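Local coordinates for BMC domain protein (PDB 4OLO) that probably forms part of the shell of a glycyl-radical propanediol-type bacterial microcompartment, in which its hexamers may carry an iron-sulfur cluster, at residues B[4-9]-B[35-40]. Residues are numbered along the deposited sequence; the frame is centred on the assembly and turned at random.
Sequences RIIKSP and IGLIQG
Strands 4-7 and 35-39 run antiparallel, 4.6 Å apart at their axes with 158° between their directions, and show how the outermost strand of the sheet within its own chain can be fitted to its neighbour by side-chain shape as well as by backbone bonds. Two hydrogen-bonded pairs, Arg-4 with Leu-37 and Ile-6 with Ile-35, flank the non-hydrogen-bonded pair of Ile-5 and Gly-36. The straightest bond, from Leu-37 N to Arg-4 O (2.6 Å, 172° at the hydrogen), meets the carbonyl nearly along its axis. At the middle pair the CA atoms of Ile-5 and Gly-36 come within 4.4 Å. Gly-36 raises no bump there, and Ile-5 CG1, anti to its backbone N, lies 3.5 Å from Ile-35 O; the Ile-5 side chain also packs on Val-83 and Glu-84 of helix 80-95. The face carrying Arg-4, Ile-6, Ile-35 and Leu-37 has a side chain at every paired position. Here the side chains of Ile-6 and Leu-37 cross obliquely and meet tip to tip, Ile-6 CD1 3.7 Å from Leu-37 CD1, a diagonal methyl-to-methyl contact between residues that are not cross-strand partners. Beyond the strand the chain turns at Ser-8, bringing the Pro-9 ring back against Ile-35. The CB-CG edge of the ring lies against the CG1-CD1 branch of Ile-35, crossing it obliquely, with Pro-9 CG 3.6 Å from both Ile-35 CG1 and CD1. Ile-14 of helix 11-17 touches both residues of this pair. Arg-4 leans away at its tip, where NH2 forms a salt bridge with Glu-94 of a neighbouring subunit, another copy of the protein; Leu-37 packs on Ile-43 of that subunit. With strand 73-78 on the far side of 34-39, this pairing belongs to the four-stranded antiparallel sheet of the BMC fold, here bordering a subunit interface of a six-chain shell assembly.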
ATOM      1  N   ARG B   4      -2.664  -4.832  22.508  1.00 62.08           N
ATOM      2  CA  ARG B   4      -4.041  -5.037  22.973  1.00 62.18           C
ATOM      3  C   ARG B   4      -4.176  -6.443  23.479  1.00 67.36           C
ATOM      4  O   ARG B   4      -3.460  -7.334  23.033  1.00 67.30           O
ATOM      5  CB  ARG B   4      -5.094  -4.790  21.856  1.00 60.12           C
ATOM      6  CG  ARG B   4      -5.093  -3.390  21.230  1.00 66.08           C
ATOM      7  CD  ARG B   4      -5.642  -2.331  22.166  1.00 77.30           C
ATOM      8  NE  ARG B   4      -7.093  -2.391  22.229  1.00 90.08           N
ATOM      9  CZ  ARG B   4      -7.883  -1.659  21.460  1.00100.83           C
ATOM     10  NH1 ARG B   4      -7.363  -0.796  20.597  1.00 84.73           N
ATOM     11  NH2 ARG B   4      -9.200  -1.775  21.554  1.00 89.39           N
ATOM     12  N   ILE B   5      -5.114  -6.661  24.379  1.00 65.40           N
ATOM     13  CA  ILE B   5      -5.429  -7.995  24.874  1.00 64.74           C
ATOM     14  C   ILE B   5      -6.955  -8.215  24.736  1.00 68.70           C
ATOM     15  O   ILE B   5      -7.735  -7.304  25.017  1.00 69.57           O
ATOM     16  CB  ILE B   5      -4.898  -8.214  26.335  1.00 67.97           C
ATOM     17  CG1 ILE B   5      -5.028  -9.690  26.743  1.00 68.02           C
ATOM     18  CG2 ILE B   5      -5.596  -7.270  27.353  1.00 71.37           C
ATOM     19  CD1 ILE B   5      -4.299 -10.100  27.981  1.00 78.50           C
ATOM     20  N   ILE B   6      -7.367  -9.402  24.286  1.00 64.04           N
ATOM     21  CA  ILE B   6      -8.785  -9.767  24.230  1.00 64.80           C
ATOM     22  C   ILE B   6      -8.963 -10.915  25.238  1.00 68.27           C
ATOM     23  O   ILE B   6      -8.376 -11.976  25.067  1.00 65.61           O
ATOM     24  CB  ILE B   6      -9.289 -10.156  22.812  1.00 66.87           C
ATOM     25  CG1 ILE B   6      -9.162  -9.010  21.812  1.00 66.47           C
ATOM     26  CG2 ILE B   6     -10.714 -10.717  22.867  1.00 66.33           C
ATOM     27  CD1 ILE B   6      -9.243  -9.461  20.323  1.00 70.94           C
ATOM     28  N   LYS B   7      -9.761 -10.686  26.282  1.00 68.71           N
ATOM     29  CA  LYS B   7     -10.064 -11.672  27.321  1.00 70.81           C
ATOM     30  C   LYS B   7     -11.332 -12.426  26.973  1.00 78.36           C
ATOM     31  O   LYS B   7     -12.327 -11.816  26.569  1.00 79.74           O
ATOM     32  CB  LYS B   7     -10.148 -11.002  28.698  1.00 74.97           C
ATOM     33  CG  LYS B   7      -8.781 -10.532  29.180  1.00 83.26           C
ATOM     34  CD  LYS B   7      -8.839  -9.651  30.396  1.00 98.53           C
ATOM     35  CE  LYS B   7      -7.447  -9.203  30.758  1.00112.85           C
ATOM     36  NZ  LYS B   7      -7.351  -8.774  32.174  1.00126.51           N
ATOM     37  N   SER B   8     -11.277 -13.759  27.086  1.00 76.80           N
ATOM     38  CA  SER B   8     -12.362 -14.705  26.760  1.00 79.61           C
ATOM     39  C   SER B   8     -12.847 -14.469  25.321  1.00 83.91           C
ATOM     40  O   SER B   8     -13.993 -14.067  25.118  1.00 87.89           O
ATOM     41  CB  SER B   8     -13.500 -14.629  27.779  1.00 85.56           C
ATOM     42  OG  SER B   8     -13.004 -14.845  29.090  1.00 97.25           O
ATOM     43  N   PRO B   9     -11.968 -14.634  24.308  1.00 75.44           N
ATOM     44  CA  PRO B   9     -12.405 -14.355  22.928  1.00 74.68           C
ATOM     45  C   PRO B   9     -13.475 -15.318  22.441  1.00 81.42           C
ATOM     46  O   PRO B   9     -13.478 -16.478  22.849  1.00 82.40           O
ATOM     47  CB  PRO B   9     -11.119 -14.509  22.112  1.00 73.33           C
ATOM     48  CG  PRO B   9     -10.279 -15.464  22.929  1.00 76.42           C
ATOM     49  CD  PRO B   9     -10.554 -15.078  24.346  1.00 73.00           C
ATOM     50  N   ILE B  35      -6.112 -13.537  24.290  1.00 66.90           N
ATOM     51  CA  ILE B  35      -5.386 -13.277  23.049  1.00 64.50           C
ATOM     52  C   ILE B  35      -4.694 -11.960  23.238  1.00 67.96           C
ATOM     53  O   ILE B  35      -5.373 -10.957  23.450  1.00 69.29           O
ATOM     54  CB  ILE B  35      -6.259 -13.239  21.740  1.00 68.12           C
ATOM     55  CG1 ILE B  35      -7.073 -14.524  21.526  1.00 70.08           C
ATOM     56  CG2 ILE B  35      -5.385 -12.965  20.505  1.00 68.01           C
ATOM     57  CD1 ILE B  35      -8.000 -14.463  20.329  1.00 75.14           C
ATOM     58  N   GLY B  36      -3.362 -11.975  23.162  1.00 63.45           N
ATOM     59  CA  GLY B  36      -2.525 -10.776  23.180  1.00 62.23           C
ATOM     60  C   GLY B  36      -2.225 -10.387  21.737  1.00 65.80           C
ATOM     61  O   GLY B  36      -1.832 -11.237  20.925  1.00 65.62           O
ATOM     62  N   LEU B  37      -2.455  -9.128  21.383  1.00 62.10           N
ATOM     63  CA  LEU B  37      -2.231  -8.653  20.007  1.00 61.46           C
ATOM     64  C   LEU B  37      -1.181  -7.562  19.970  1.00 63.43           C
ATOM     65  O   LEU B  37      -1.203  -6.677  20.813  1.00 62.96           O
ATOM     66  CB  LEU B  37      -3.542  -8.129  19.368  1.00 61.78           C
ATOM     67  CG  LEU B  37      -4.707  -9.117  19.194  1.00 65.30           C
ATOM     68  CD1 LEU B  37      -5.969  -8.385  18.845  1.00 66.11           C
ATOM     69  CD2 LEU B  37      -4.394 -10.218  18.163  1.00 63.23           C
ATOM     70  N   ILE B  38      -0.240  -7.657  19.030  1.00 60.40           N
ATOM     71  CA  ILE B  38       0.831  -6.678  18.873  1.00 61.38           C
ATOM     72  C   ILE B  38       0.945  -6.348  17.398  1.00 67.14           C
ATOM     73  O   ILE B  38       1.059  -7.252  16.564  1.00 67.64           O
ATOM     74  CB  ILE B  38       2.221  -7.029  19.532  1.00 64.76           C
ATOM     75  CG1 ILE B  38       2.113  -7.544  20.981  1.00 65.75           C
ATOM     76  CG2 ILE B  38       3.163  -5.832  19.524  1.00 67.98           C
ATOM     77  CD1 ILE B  38       2.366  -8.985  21.074  1.00 79.69           C
ATOM     78  N   GLN B  39       0.860  -5.053  17.074  1.00 63.48           N
ATOM     79  CA  GLN B  39       0.973  -4.564  15.705  1.00 64.40           C
ATOM     80  C   GLN B  39       2.107  -3.556  15.635  1.00 69.44           C
ATOM     81  O   GLN B  39       2.197  -2.662  16.476  1.00 71.98           O
ATOM     82  CB  GLN B  39      -0.335  -3.925  15.225  1.00 66.14           C
ATOM     83  CG  GLN B  39      -0.406  -3.754  13.704  1.00 75.32           C
ATOM     84  CD  GLN B  39      -1.750  -3.241  13.213  1.00 97.49           C
ATOM     85  OE1 GLN B  39      -2.818  -3.765  13.528  1.00 93.19           O
ATOM     86  NE2 GLN B  39      -1.729  -2.216  12.397  1.00 96.54           N
ATOM     87  N   GLY B  40       2.945  -3.706  14.627  1.00 62.43           N
ATOM     88  CA  GLY B  40       4.064  -2.816  14.381  1.00 62.11           C
ATOM     89  C   GLY B  40       4.691  -3.082  13.035  1.00 67.17           C
ATOM     90  O   GLY B  40       4.102  -3.762  12.192  1.00 67.34           O
TER